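Local coordinates for protein dnab-like replicative helicase (PDB 3BH0) that probably unwinds duplex DNA with 5'-3' polarity at the phage replication fork, driven by ATP hydrolysis, this chain being the ATPase domain of the DnaB-family helicase, at residues Leu72-Pro77 with Ile260-Arg265; His102-Gly107 with Val185-Leu190; Ser53-Leu58 with Leu86-Asn91. One frame throughout, in Å; residues are numbered along the deposited sequence.

Interaction 1: residues Leu72-Pro77 with Ile260-Arg265; sequences LIAARP and IEFLYR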
ATOM      1  N   LEU A  72       3.585   4.521   4.350  1.00 31.75           N
ATOM      2  CA  LEU A  72       4.201   4.945   3.119  1.00 30.92           C
ATOM      3  C   LEU A  72       4.936   3.766   2.462  1.00 30.11           C
ATOM      4  O   LEU A  72       5.688   3.051   3.107  1.00 29.27           O
ATOM      5  CB  LEU A  72       5.166   6.089   3.431  1.00 31.12           C
ATOM      6  CG  LEU A  72       5.485   7.025   2.282  1.00 32.75           C
ATOM      7  CD1 LEU A  72       4.290   7.967   2.035  1.00 34.24           C
ATOM      8  CD2 LEU A  72       6.743   7.801   2.600  1.00 32.61           C
ATOM      9  N   ILE A  73       4.657   3.556   1.182  1.00 29.69           N
ATOM     10  CA  ILE A  73       5.355   2.573   0.367  1.00 28.96           C
ATOM     11  C   ILE A  73       6.074   3.385  -0.691  1.00 28.52           C
ATOM     12  O   ILE A  73       5.461   3.874  -1.640  1.00 27.39           O
ATOM     13  CB  ILE A  73       4.399   1.538  -0.298  1.00 28.65           C
ATOM     14  CG1 ILE A  73       3.640   0.743   0.770  1.00 28.91           C
ATOM     15  CG2 ILE A  73       5.191   0.576  -1.161  1.00 28.65           C
ATOM     16  CD1 ILE A  73       2.506  -0.086   0.236  1.00 28.81           C
ATOM     17  N   ALA A  74       7.369   3.546  -0.487  1.00 28.13           N
ATOM     18  CA  ALA A  74       8.197   4.296  -1.401  1.00 28.86           C
ATOM     19  C   ALA A  74       9.245   3.419  -2.114  1.00 29.07           C
ATOM     20  O   ALA A  74       9.826   2.499  -1.544  1.00 29.59           O
ATOM     21  CB  ALA A  74       8.845   5.463  -0.683  1.00 28.60           C
ATOM     22  N   ALA A  75       9.462   3.693  -3.388  1.00 29.51           N
ATOM     23  CA  ALA A  75      10.442   2.931  -4.163  1.00 29.36           C
ATOM     24  C   ALA A  75      10.746   3.670  -5.438  1.00 29.09           C
ATOM     25  O   ALA A  75       9.913   4.404  -5.948  1.00 28.36           O
ATOM     26  CB  ALA A  75       9.918   1.527  -4.490  1.00 28.92           C
ATOM     27  N   ARG A  76      11.956   3.454  -5.936  1.00 29.77           N
ATOM     28  CA  ARG A  76      12.344   3.829  -7.282  1.00 30.68           C
ATOM     29  C   ARG A  76      11.493   3.060  -8.310  1.00 31.38           C
ATOM     30  O   ARG A  76      10.812   2.089  -7.948  1.00 30.83           O
ATOM     31  CB  ARG A  76      13.837   3.571  -7.467  1.00 30.51           C
ATOM     32  CG  ARG A  76      14.730   4.459  -6.609  1.00 31.39           C
ATOM     33  CD  ARG A  76      14.730   5.908  -7.101  1.00 33.18           C
ATOM     34  NE  ARG A  76      15.076   5.996  -8.511  1.00 32.68           N
ATOM     35  CZ  ARG A  76      14.577   6.885  -9.369  1.00 36.08           C
ATOM     36  NH1 ARG A  76      13.694   7.807  -8.985  1.00 34.74           N
ATOM     37  NH2 ARG A  76      14.952   6.833 -10.642  1.00 37.35           N
ATOM     38  N   PRO A  77      11.482   3.515  -9.583  1.00 32.20           N
ATOM     39  CA  PRO A  77      10.761   2.747 -10.604  1.00 33.11           C
ATOM     40  C   PRO A  77      11.273   1.305 -10.748  1.00 33.86           C
ATOM     41  O   PRO A  77      12.464   1.042 -10.563  1.00 34.06           O
ATOM     42  CB  PRO A  77      11.039   3.529 -11.894  1.00 32.97           C
ATOM     43  CG  PRO A  77      11.407   4.894 -11.445  1.00 32.97           C
ATOM     44  CD  PRO A  77      12.085   4.737 -10.139  1.00 32.01           C
ATOM     45  N   ILE A 260       7.100   3.280   7.148  1.00 33.74           N
ATOM     46  CA  ILE A 260       7.654   3.531   5.837  1.00 33.32           C
ATOM     47  C   ILE A 260       8.304   2.258   5.334  1.00 33.03           C
ATOM     48  O   ILE A 260       9.312   1.791   5.868  1.00 32.36           O
ATOM     49  CB  ILE A 260       8.671   4.690   5.848  1.00 33.42           C
ATOM     50  CG1 ILE A 260       7.995   5.980   6.333  1.00 32.76           C
ATOM     51  CG2 ILE A 260       9.330   4.849   4.454  1.00 33.60           C
ATOM     52  CD1 ILE A 260       8.945   7.181   6.526  1.00 32.95           C
ATOM     53  N   GLU A 261       7.709   1.684   4.304  1.00 33.32           N
ATOM     54  CA  GLU A 261       8.305   0.527   3.683  1.00 33.86           C
ATOM     55  C   GLU A 261       8.888   0.861   2.310  1.00 33.45           C
ATOM     56  O   GLU A 261       8.181   1.293   1.412  1.00 33.30           O
ATOM     57  CB  GLU A 261       7.339  -0.662   3.672  1.00 34.19           C
ATOM     58  CG  GLU A 261       5.893  -0.305   3.547  1.00 36.77           C
ATOM     59  CD  GLU A 261       4.958  -1.395   4.036  1.00 38.61           C
ATOM     60  OE1 GLU A 261       4.778  -1.500   5.253  1.00 40.46           O
ATOM     61  OE2 GLU A 261       4.363  -2.116   3.212  1.00 39.87           O
ATOM     62  N   PHE A 262      10.206   0.721   2.200  1.00 33.12           N
ATOM     63  CA  PHE A 262      10.910   0.828   0.934  1.00 33.19           C
ATOM     64  C   PHE A 262      10.940  -0.532   0.247  1.00 33.14           C
ATOM     65  O   PHE A 262      10.988  -1.570   0.908  1.00 32.80           O
ATOM     66  CB  PHE A 262      12.351   1.293   1.148  1.00 33.24           C
ATOM     67  CG  PHE A 262      12.488   2.705   1.658  1.00 32.46           C
ATOM     68  CD1 PHE A 262      11.741   3.738   1.120  1.00 33.17           C
ATOM     69  CD2 PHE A 262      13.420   3.001   2.641  1.00 33.25           C
ATOM     70  CE1 PHE A 262      11.898   5.053   1.586  1.00 32.92           C
ATOM     71  CE2 PHE A 262      13.599   4.310   3.106  1.00 33.00           C
ATOM     72  CZ  PHE A 262      12.832   5.334   2.579  1.00 33.12           C
ATOM     73  N   LEU A 263      10.893  -0.509  -1.079  1.00 33.33           N
ATOM     74  CA  LEU A 263      11.097  -1.697  -1.893  1.00 34.11           C
ATOM     75  C   LEU A 263      12.405  -1.572  -2.660  1.00 34.91           C
ATOM     76  O   LEU A 263      12.738  -0.518  -3.193  1.00 34.91           O
ATOM     77  CB  LEU A 263       9.937  -1.907  -2.866  1.00 33.84           C
ATOM     78  CG  LEU A 263       8.636  -2.622  -2.460  1.00 35.02           C
ATOM     79  CD1 LEU A 263       8.383  -2.746  -0.961  1.00 35.00           C
ATOM     80  CD2 LEU A 263       7.489  -1.899  -3.093  1.00 36.52           C
ATOM     81  N   TYR A 264      13.151  -2.663  -2.699  1.00 36.03           N
ATOM     82  CA  TYR A 264      14.389  -2.732  -3.438  1.00 36.89           C
ATOM     83  C   TYR A 264      14.453  -4.095  -4.078  1.00 37.83           C
ATOM     84  O   TYR A 264      14.258  -5.110  -3.412  1.00 37.27           O
ATOM     85  CB  TYR A 264      15.558  -2.526  -2.486  1.00 37.05           C
ATOM     86  CG  TYR A 264      16.921  -2.670  -3.103  1.00 36.91           C
ATOM     87  CD1 TYR A 264      17.470  -1.645  -3.866  1.00 38.17           C
ATOM     88  CD2 TYR A 264      17.674  -3.820  -2.902  1.00 36.68           C
ATOM     89  CE1 TYR A 264      18.732  -1.769  -4.421  1.00 38.52           C
ATOM     90  CE2 TYR A 264      18.931  -3.959  -3.452  1.00 36.66           C
ATOM     91  CZ  TYR A 264      19.458  -2.936  -4.210  1.00 38.00           C
ATOM     92  OH  TYR A 264      20.710  -3.065  -4.757  1.00 38.08           O
ATOM     93  N   ARG A 265      14.708  -4.106  -5.380  1.00 39.63           N
ATOM     94  CA  ARG A 265      14.824  -5.344  -6.138  1.00 41.41           C
ATOM     95  C   ARG A 265      16.252  -5.414  -6.695  1.00 42.48           C
ATOM     96  O   ARG A 265      16.562  -4.778  -7.697  1.00 42.85           O
ATOM     97  CB  ARG A 265      13.765  -5.337  -7.234  1.00 41.58           C
ATOM     98  CG  ARG A 265      13.567  -6.647  -7.947  1.00 42.82           C
ATOM     99  CD  ARG A 265      12.502  -6.497  -9.016  1.00 45.13           C
ATOM    100  NE  ARG A 265      12.979  -7.051 -10.276  1.00 49.18           N
ATOM    101  CZ  ARG A 265      13.220  -6.347 -11.380  1.00 50.16           C
ATOM    102  NH1 ARG A 265      12.996  -5.039 -11.416  1.00 50.26           N
ATOM    103  NH2 ARG A 265      13.678  -6.964 -12.460  1.00 52.28           N
TER
HETATM  104  O   HOH W   1      13.719   1.767  -4.324  1.00 24.73           O
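Leu72 lies beside Ile260 in a parallel strand pair, its CB 4.1 Å from Ile260 CG1, and the carbonyl O of Leu72 accepts a hydrogen bond from Glu261 N at 2.7 Å. One residue on, Ile73 puts its CG1 branch alongside the aliphatic part of Glu261, with Ile73 CG1 3.7 Å from Glu261 CG, while its CG2 branch, anti to the backbone N, reaches Leu263 CD2. A beta-branched residue suits this spot, because each branch serves a different neighbour. The carboxylate of Glu261 is buried, and its OE1 is bonded to Tyr65 OH. Ala74 N then donates to Glu261 O, and Ala74 O accepts from Leu263 N at 3.2 Å. The pair joins strands 70-74 and 259-265 in the core of a RecA-like P-loop NTPase, where the first strand runs straight into the probable Walker A loop. On the face shared with Leu72 and Ile260, the small methyl of Ala74 lets the Phe262 ring lie close: Ala74 CB is 3.8 Å from Phe262 CD1, and Ala74 O lies in the plane of that ring at its edge. Ala75 turns its methyl toward the partner strand, 3.8 Å from CB of Leu263, and its carbonyl accepts from Lys81 NZ. At Arg76 a water replaces the direct strand bond, accepting from Arg76 N and donating to Leu263 O.

Interaction 2: residues His102-Gly107 with Val185-Leu190; sequences HSLEMG and VMIDYL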
ATOM      1  N   HIS A 102      -7.246   4.854  -4.535  1.00 36.19           N
ATOM      2  CA  HIS A 102      -7.279   6.103  -5.254  1.00 35.53           C
ATOM      3  C   HIS A 102      -6.137   6.095  -6.260  1.00 35.51           C
ATOM      4  O   HIS A 102      -4.967   6.283  -5.912  1.00 34.73           O
ATOM      5  CB  HIS A 102      -7.233   7.284  -4.290  1.00 35.15           C
ATOM      6  CG  HIS A 102      -8.481   7.429  -3.478  1.00 35.62           C
ATOM      7  ND1 HIS A 102      -8.754   6.638  -2.380  1.00 35.98           N
ATOM      8  CD2 HIS A 102      -9.548   8.251  -3.622  1.00 34.60           C
ATOM      9  CE1 HIS A 102      -9.935   6.967  -1.886  1.00 34.43           C
ATOM     10  NE2 HIS A 102     -10.434   7.945  -2.617  1.00 33.27           N
ATOM     11  N   SER A 103      -6.496   5.812  -7.513  1.00 35.72           N
ATOM     12  CA  SER A 103      -5.505   5.604  -8.550  1.00 35.62           C
ATOM     13  C   SER A 103      -5.482   6.758  -9.543  1.00 35.48           C
ATOM     14  O   SER A 103      -6.347   6.902 -10.396  1.00 34.98           O
ATOM     15  CB  SER A 103      -5.695   4.242  -9.215  1.00 35.72           C
ATOM     16  OG  SER A 103      -6.431   4.332 -10.398  1.00 37.40           O
ATOM     17  N   LEU A 104      -4.462   7.584  -9.383  1.00 35.64           N
ATOM     18  CA  LEU A 104      -4.352   8.847 -10.061  1.00 36.69           C
ATOM     19  C   LEU A 104      -3.542   8.673 -11.341  1.00 37.19           C
ATOM     20  O   LEU A 104      -3.624   9.474 -12.274  1.00 37.04           O
ATOM     21  CB  LEU A 104      -3.691   9.838  -9.110  1.00 36.41           C
ATOM     22  CG  LEU A 104      -4.615  10.238  -7.959  1.00 36.82           C
ATOM     23  CD1 LEU A 104      -3.971   9.909  -6.628  1.00 36.59           C
ATOM     24  CD2 LEU A 104      -4.868  11.725  -8.055  1.00 38.37           C
ATOM     25  N   GLU A 105      -2.782   7.588 -11.360  1.00 37.94           N
ATOM     26  CA  GLU A 105      -1.928   7.221 -12.464  1.00 39.46           C
ATOM     27  C   GLU A 105      -2.728   6.437 -13.525  1.00 38.86           C
ATOM     28  O   GLU A 105      -2.613   6.711 -14.714  1.00 38.86           O
ATOM     29  CB  GLU A 105      -0.761   6.388 -11.907  1.00 39.82           C
ATOM     30  CG  GLU A 105       0.332   6.081 -12.895  1.00 44.89           C
ATOM     31  CD  GLU A 105       1.505   7.065 -12.845  1.00 50.63           C
ATOM     32  OE1 GLU A 105       1.401   8.185 -13.434  1.00 53.50           O
ATOM     33  OE2 GLU A 105       2.548   6.693 -12.237  1.00 51.43           O
ATOM     34  N   MET A 106      -3.558   5.499 -13.082  1.00 38.56           N
ATOM     35  CA  MET A 106      -4.197   4.523 -13.951  1.00 38.70           C
ATOM     36  C   MET A 106      -5.707   4.596 -13.839  1.00 38.79           C
ATOM     37  O   MET A 106      -6.219   5.006 -12.794  1.00 39.12           O
ATOM     38  CB  MET A 106      -3.801   3.102 -13.524  1.00 38.37           C
ATOM     39  CG  MET A 106      -2.323   2.774 -13.526  1.00 39.84           C
ATOM     40  SD  MET A 106      -2.028   1.082 -12.946  1.00 39.97           S
ATOM     41  CE  MET A 106      -1.085   0.503 -14.329  1.00 44.28           C
ATOM     42  N   GLY A 107      -6.414   4.163 -14.889  1.00 38.62           N
ATOM     43  CA  GLY A 107      -7.863   3.936 -14.838  1.00 39.04           C
ATOM     44  C   GLY A 107      -8.237   2.637 -14.124  1.00 39.63           C
ATOM     45  O   GLY A 107      -7.395   1.743 -13.965  1.00 39.50           O
ATOM     46  N   VAL A 185      -7.344   3.257   2.995  1.00 38.35           N
ATOM     47  CA  VAL A 185      -7.240   4.193   1.872  1.00 37.16           C
ATOM     48  C   VAL A 185      -5.867   4.075   1.207  1.00 36.90           C
ATOM     49  O   VAL A 185      -4.862   4.462   1.789  1.00 36.36           O
ATOM     50  CB  VAL A 185      -7.549   5.645   2.329  1.00 37.05           C
ATOM     51  CG1 VAL A 185      -7.585   6.616   1.155  1.00 34.67           C
ATOM     52  CG2 VAL A 185      -8.882   5.670   3.094  1.00 36.79           C
ATOM     53  N   MET A 186      -5.836   3.509   0.000  1.00 36.63           N
ATOM     54  CA  MET A 186      -4.593   3.375  -0.769  1.00 37.07           C
ATOM     55  C   MET A 186      -4.503   4.482  -1.799  1.00 36.17           C
ATOM     56  O   MET A 186      -5.442   4.698  -2.568  1.00 35.91           O
ATOM     57  CB  MET A 186      -4.512   2.034  -1.497  1.00 36.87           C
ATOM     58  CG  MET A 186      -4.386   0.810  -0.621  1.00 37.94           C
ATOM     59  SD  MET A 186      -3.490  -0.522  -1.469  1.00 39.87           S
ATOM     60  CE  MET A 186      -1.795  -0.068  -1.092  1.00 41.01           C
ATOM     61  N   ILE A 187      -3.372   5.177  -1.837  1.00 35.82           N
ATOM     62  CA  ILE A 187      -3.217   6.256  -2.796  1.00 35.57           C
ATOM     63  C   ILE A 187      -2.115   5.965  -3.830  1.00 36.41           C
ATOM     64  O   ILE A 187      -0.919   6.005  -3.500  1.00 36.11           O
ATOM     65  CB  ILE A 187      -3.065   7.607  -2.081  1.00 34.99           C
ATOM     66  CG1 ILE A 187      -4.200   7.741  -1.046  1.00 34.50           C
ATOM     67  CG2 ILE A 187      -3.052   8.773  -3.100  1.00 33.17           C
ATOM     68  CD1 ILE A 187      -4.013   8.779  -0.011  1.00 32.08           C
ATOM     69  N   ASP A 188      -2.512   5.644  -5.072  1.00 37.61           N
ATOM     70  CA  ASP A 188      -1.498   5.453  -6.125  1.00 37.78           C
ATOM     71  C   ASP A 188      -0.847   6.750  -6.451  1.00 37.91           C
ATOM     72  O   ASP A 188      -1.180   7.504  -7.369  1.00 37.44           O
ATOM     73  CB  ASP A 188      -1.899   4.688  -7.383  1.00 38.61           C
ATOM     74  CG  ASP A 188      -0.656   4.296  -8.254  1.00 39.28           C
ATOM     75  OD1 ASP A 188       0.500   4.726  -7.956  1.00 39.65           O
ATOM     76  OD2 ASP A 188      -0.837   3.566  -9.251  1.00 43.05           O
ATOM     77  N   TYR A 189       0.106   6.929  -5.562  1.00 38.04           N
ATOM     78  CA  TYR A 189       1.159   7.878  -5.494  1.00 37.05           C
ATOM     79  C   TYR A 189       0.841   9.306  -5.159  1.00 36.42           C
ATOM     80  O   TYR A 189       0.078   9.990  -5.835  1.00 36.53           O
ATOM     81  CB  TYR A 189       2.390   7.490  -6.343  1.00 37.03           C
ATOM     82  CG  TYR A 189       2.886   8.368  -7.442  1.00 36.91           C
ATOM     83  CD1 TYR A 189       3.752   9.423  -7.168  1.00 35.25           C
ATOM     84  CD2 TYR A 189       2.608   8.060  -8.775  1.00 37.10           C
ATOM     85  CE1 TYR A 189       4.267  10.202  -8.188  1.00 36.47           C
ATOM     86  CE2 TYR A 189       3.131   8.830  -9.810  1.00 36.82           C
ATOM     87  CZ  TYR A 189       3.952   9.893  -9.506  1.00 36.78           C
ATOM     88  OH  TYR A 189       4.448  10.661 -10.519  1.00 38.44           O
ATOM     89  N   LEU A 190       1.423   9.658  -4.017  1.00 35.26           N
ATOM     90  CA  LEU A 190       1.143  10.824  -3.238  1.00 34.95           C
ATOM     91  C   LEU A 190       1.471  12.117  -3.955  1.00 34.70           C
ATOM     92  O   LEU A 190       0.737  13.086  -3.823  1.00 34.16           O
ATOM     93  CB  LEU A 190       1.916  10.725  -1.912  1.00 34.94           C
ATOM     94  CG  LEU A 190       1.929  11.868  -0.885  1.00 34.69           C
ATOM     95  CD1 LEU A 190       1.964  11.264   0.505  1.00 35.98           C
ATOM     96  CD2 LEU A 190       3.106  12.828  -1.087  1.00 33.02           C
TER
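With chi1 -69°, His102 carries its imidazole beside its own backbone N, where ND1 comes within 3.7 Å of Val185 CG1; Asp188, with CG anti to its backbone N (chi1 -167°), sends its carboxylate forward to the turn after the other strand. There Asp188 OD2 lies 3.9 Å from Glu105 CB, and Asp188 CB rests near Ser103 CA. Two backbone bonds join the parallel strands: His102 N donates to Met186 O at 2.7 Å, and His102 O accepts from Asp188 N. Leu104 and Ile187 run side by side, with Leu104 CD1 3.8 Å from Ile187 CG2, an apolar pair, both residues buried, where the first strand gives way to its loop. Farther out, Glu105 bends at chi2 and brings OE2 to 3.3 Å from Tyr189 CE2 at the ring's edge, the carboxylate and ring planes 55° apart; the partly positive rim of the ring would favour an acidic oxygen there. Asp188, late in a hydrophobic strand, touches the probable Walker A residues, consistent with the Walker B aspartate of related P-loop ATPases. Helix 164-176 packs against His102 and Val185 through Ile167, and Phe157 stacks on the imidazole. Leu213 of helix 202-220 meets Ile187, whereas strand 223-228 flanks strand 183-188, its Leu227 touching Asp188 and Tyr189.

Interaction 3: residues Ser53-Leu58 with Leu86-Asn91; sequences SGFTEL and LKQAKN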
ATOM      1  N   SER A  53      -1.182  -6.932   5.887  1.00 48.26           N
ATOM      2  CA  SER A  53      -0.651  -6.775   4.531  1.00 47.40           C
ATOM      3  C   SER A  53      -0.776  -8.096   3.772  1.00 47.43           C
ATOM      4  O   SER A  53      -0.937  -8.099   2.556  1.00 47.44           O
ATOM      5  CB  SER A  53       0.815  -6.399   4.603  1.00 47.13           C
ATOM      6  OG  SER A  53       1.537  -7.412   5.272  1.00 45.50           O
ATOM      7  N   GLY A  54      -0.701  -9.208   4.510  1.00 47.39           N
ATOM      8  CA  GLY A  54      -0.780 -10.552   3.952  1.00 47.48           C
ATOM      9  C   GLY A  54       0.608 -11.136   3.746  1.00 47.76           C
ATOM     10  O   GLY A  54       0.766 -12.274   3.295  1.00 47.55           O
ATOM     11  N   PHE A  55       1.619 -10.332   4.058  1.00 48.02           N
ATOM     12  CA  PHE A  55       2.983 -10.788   4.032  1.00 48.32           C
ATOM     13  C   PHE A  55       3.367 -11.123   5.461  1.00 49.19           C
ATOM     14  O   PHE A  55       3.645 -10.243   6.289  1.00 49.48           O
ATOM     15  CB  PHE A  55       3.908  -9.760   3.370  1.00 48.06           C
ATOM     16  CG  PHE A  55       3.460  -9.352   1.989  1.00 47.49           C
ATOM     17  CD1 PHE A  55       3.323 -10.299   0.977  1.00 47.30           C
ATOM     18  CD2 PHE A  55       3.153  -8.030   1.702  1.00 47.20           C
ATOM     19  CE1 PHE A  55       2.889  -9.929  -0.299  1.00 46.44           C
ATOM     20  CE2 PHE A  55       2.725  -7.656   0.418  1.00 45.72           C
ATOM     21  CZ  PHE A  55       2.595  -8.607  -0.570  1.00 46.34           C
ATOM     22  N   THR A  56       3.343 -12.425   5.731  1.00 49.78           N
ATOM     23  CA  THR A  56       3.520 -13.000   7.060  1.00 50.29           C
ATOM     24  C   THR A  56       4.525 -12.228   7.928  1.00 50.25           C
ATOM     25  O   THR A  56       4.174 -11.730   9.002  1.00 50.28           O
ATOM     26  CB  THR A  56       3.917 -14.508   6.929  1.00 50.55           C
ATOM     27  OG1 THR A  56       3.045 -15.148   5.979  1.00 51.13           O
ATOM     28  CG2 THR A  56       3.835 -15.236   8.271  1.00 50.48           C
ATOM     29  N   GLU A  57       5.756 -12.109   7.433  1.00 50.15           N
ATOM     30  CA  GLU A  57       6.867 -11.611   8.230  1.00 50.07           C
ATOM     31  C   GLU A  57       6.824 -10.118   8.461  1.00 49.55           C
ATOM     32  O   GLU A  57       7.504  -9.621   9.343  1.00 49.86           O
ATOM     33  CB  GLU A  57       8.212 -12.003   7.596  1.00 50.32           C
ATOM     34  CG  GLU A  57       8.556 -13.482   7.709  1.00 52.20           C
ATOM     35  CD  GLU A  57       8.493 -14.002   9.145  1.00 55.14           C
ATOM     36  OE1 GLU A  57       9.035 -13.329  10.062  1.00 55.98           O
ATOM     37  OE2 GLU A  57       7.891 -15.088   9.350  1.00 56.85           O
ATOM     38  N   LEU A  58       6.053  -9.403   7.653  1.00 49.22           N
ATOM     39  CA  LEU A  58       5.879  -7.970   7.840  1.00 48.85           C
ATOM     40  C   LEU A  58       4.804  -7.732   8.901  1.00 48.80           C
ATOM     41  O   LEU A  58       4.940  -6.846   9.746  1.00 48.18           O
ATOM     42  CB  LEU A  58       5.536  -7.275   6.507  1.00 48.70           C
ATOM     43  CG  LEU A  58       4.952  -5.853   6.559  1.00 48.74           C
ATOM     44  CD1 LEU A  58       6.014  -4.846   6.974  1.00 48.29           C
ATOM     45  CD2 LEU A  58       4.294  -5.447   5.233  1.00 48.50           C
ATOM     46  N   LEU A  86      -1.085  -3.485  -4.899  1.00 35.48           N
ATOM     47  CA  LEU A  86      -2.299  -4.214  -5.301  1.00 35.91           C
ATOM     48  C   LEU A  86      -2.370  -5.574  -4.632  1.00 36.42           C
ATOM     49  O   LEU A  86      -3.443  -6.038  -4.264  1.00 36.33           O
ATOM     50  CB  LEU A  86      -2.448  -4.328  -6.828  1.00 35.11           C
ATOM     51  CG  LEU A  86      -2.757  -3.016  -7.575  1.00 34.55           C
ATOM     52  CD1 LEU A  86      -2.506  -3.164  -9.041  1.00 33.49           C
ATOM     53  CD2 LEU A  86      -4.168  -2.480  -7.339  1.00 32.08           C
ATOM     54  N   LYS A  87      -1.214  -6.193  -4.439  1.00 37.55           N
ATOM     55  CA  LYS A  87      -1.159  -7.486  -3.777  1.00 38.60           C
ATOM     56  C   LYS A  87      -1.781  -7.314  -2.393  1.00 39.18           C
ATOM     57  O   LYS A  87      -2.780  -7.952  -2.073  1.00 39.21           O
ATOM     58  CB  LYS A  87       0.279  -7.995  -3.744  1.00 38.19           C
ATOM     59  CG  LYS A  87       0.483  -9.327  -3.063  1.00 40.79           C
ATOM     60  CD  LYS A  87      -0.265 -10.444  -3.748  1.00 44.30           C
ATOM     61  CE  LYS A  87      -0.187 -11.707  -2.902  1.00 46.01           C
ATOM     62  NZ  LYS A  87      -0.773 -12.850  -3.652  1.00 47.13           N
ATOM     63  N   GLN A  88      -1.209  -6.398  -1.613  1.00 40.21           N
ATOM     64  CA  GLN A  88      -1.757  -5.961  -0.329  1.00 40.90           C
ATOM     65  C   GLN A  88      -3.243  -5.646  -0.370  1.00 41.60           C
ATOM     66  O   GLN A  88      -3.997  -6.141   0.465  1.00 41.98           O
ATOM     67  CB  GLN A  88      -0.996  -4.750   0.214  1.00 40.71           C
ATOM     68  CG  GLN A  88       0.412  -5.066   0.643  1.00 40.22           C
ATOM     69  CD  GLN A  88       0.939  -4.145   1.725  1.00 41.63           C
ATOM     70  OE1 GLN A  88       2.116  -3.783   1.719  1.00 43.47           O
ATOM     71  NE2 GLN A  88       0.081  -3.762   2.660  1.00 40.49           N
ATOM     72  N   ALA A  89      -3.669  -4.834  -1.333  1.00 42.48           N
ATOM     73  CA  ALA A  89      -5.077  -4.461  -1.433  1.00 43.55           C
ATOM     74  C   ALA A  89      -5.982  -5.689  -1.433  1.00 44.70           C
ATOM     75  O   ALA A  89      -7.007  -5.715  -0.755  1.00 44.99           O
ATOM     76  CB  ALA A  89      -5.329  -3.612  -2.668  1.00 43.65           C
ATOM     77  N   LYS A  90      -5.589  -6.715  -2.180  1.00 45.94           N
ATOM     78  CA  LYS A  90      -6.423  -7.894  -2.331  1.00 46.92           C
ATOM     79  C   LYS A  90      -6.366  -8.759  -1.085  1.00 47.28           C
ATOM     80  O   LYS A  90      -7.378  -9.336  -0.695  1.00 47.62           O
ATOM     81  CB  LYS A  90      -6.021  -8.679  -3.579  1.00 47.28           C
ATOM     82  CG  LYS A  90      -7.157  -9.526  -4.184  1.00 48.52           C
ATOM     83  CD  LYS A  90      -6.955 -10.988  -3.865  1.00 49.52           C
ATOM     84  CE  LYS A  90      -8.134 -11.838  -4.312  1.00 50.68           C
ATOM     85  NZ  LYS A  90      -7.745 -13.289  -4.156  1.00 51.49           N
ATOM     86  N   ASN A  91      -5.186  -8.830  -0.468  1.00 47.56           N
ATOM     87  CA  ASN A  91      -4.969  -9.535   0.791  1.00 47.97           C
ATOM     88  C   ASN A  91      -5.799  -8.992   1.950  1.00 48.42           C
ATOM     89  O   ASN A  91      -6.310  -9.754   2.773  1.00 48.38           O
ATOM     90  CB  ASN A  91      -3.497  -9.458   1.175  1.00 47.99           C
ATOM     91  CG  ASN A  91      -2.657 -10.466   0.449  1.00 48.37           C
ATOM     92  OD1 ASN A  91      -3.174 -11.357  -0.227  1.00 49.76           O
ATOM     93  ND2 ASN A  91      -1.344 -10.346   0.594  1.00 48.60           N
TER
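Phe55 lays the far end of its ring against helix 81-93, where its CZ meets Lys87 CG at 3.3 Å and its CE2 meets Gln88 CG at 3.5 Å. With CG beside the backbone N (chi1 -54°), the ring swings back from the start of helix 56-62 toward the neighbouring helix. The Lys87 methylenes cross it obliquely, and the Gln88 chain crosses it at about a right angle. A flat aromatic group suits this place, since it can lie against the methylenes of Lys87 and Gln88 while the Asn91 amide passes over its face. The lysine chain bends at chi2, and its NZ is bonded to Asn304 OD1. Asn91 supplies the polar link: its ND2 donates to Ser53 O at 3.0 Å, with the acceptor in the amide plane and the N-H directed onto a lone pair of the carbonyl. The same ND2 lies 4.3 Å from Phe55 CE1 and 3.4 Å from Gly54 CA. Glycine fits at Gly54 for two reasons: its backbone angles (phi 97°) would press a beta carbon against the preceding carbonyl, and that carbon would also collide with the Asn91 amide. Ser53 sets the shape of this turn, its OG accepting from Phe55 N in an ST turn and bonding also to Asp59 OD1; a short hydroxyl suits both tasks. Ser53 CB meanwhile rests on the Gln88 amide. The contact thus joins the N-terminal end of helix 56-62 to helix 81-93. Phe305 and Asn307 of strand 304-307 touch the Phe55 ring, Phe84 of helix 81-93 meets it with nearly parallel planes, and Glu261 of strand 259-265 abuts Leu58 and Gln88.

Overall arrangement
All three contacts belong to one RecA-like core. Interactions 1 and 2 join neighbouring strands of the same sheet, their centres 15 Å apart, with strand 223-228 between strands 183-188 and 70-74. Along the chain, interaction 2 is nested inside the loop closed by interaction 1. Interaction 3 touches both: the Gln88 side chain, on helix 81-93 after the presumed Walker A loop, reaches Glu261, whose OE2 lies 3.9 Å from Leu58 CD2, and Met186 SD packs 3.8 Å from Ala89 CB. Interaction 1 leads into that loop through Ala75, and Asp188 of interaction 2 touches it, consistent with the two meeting at the ATP site, while interaction 3 lies farther along the same helix.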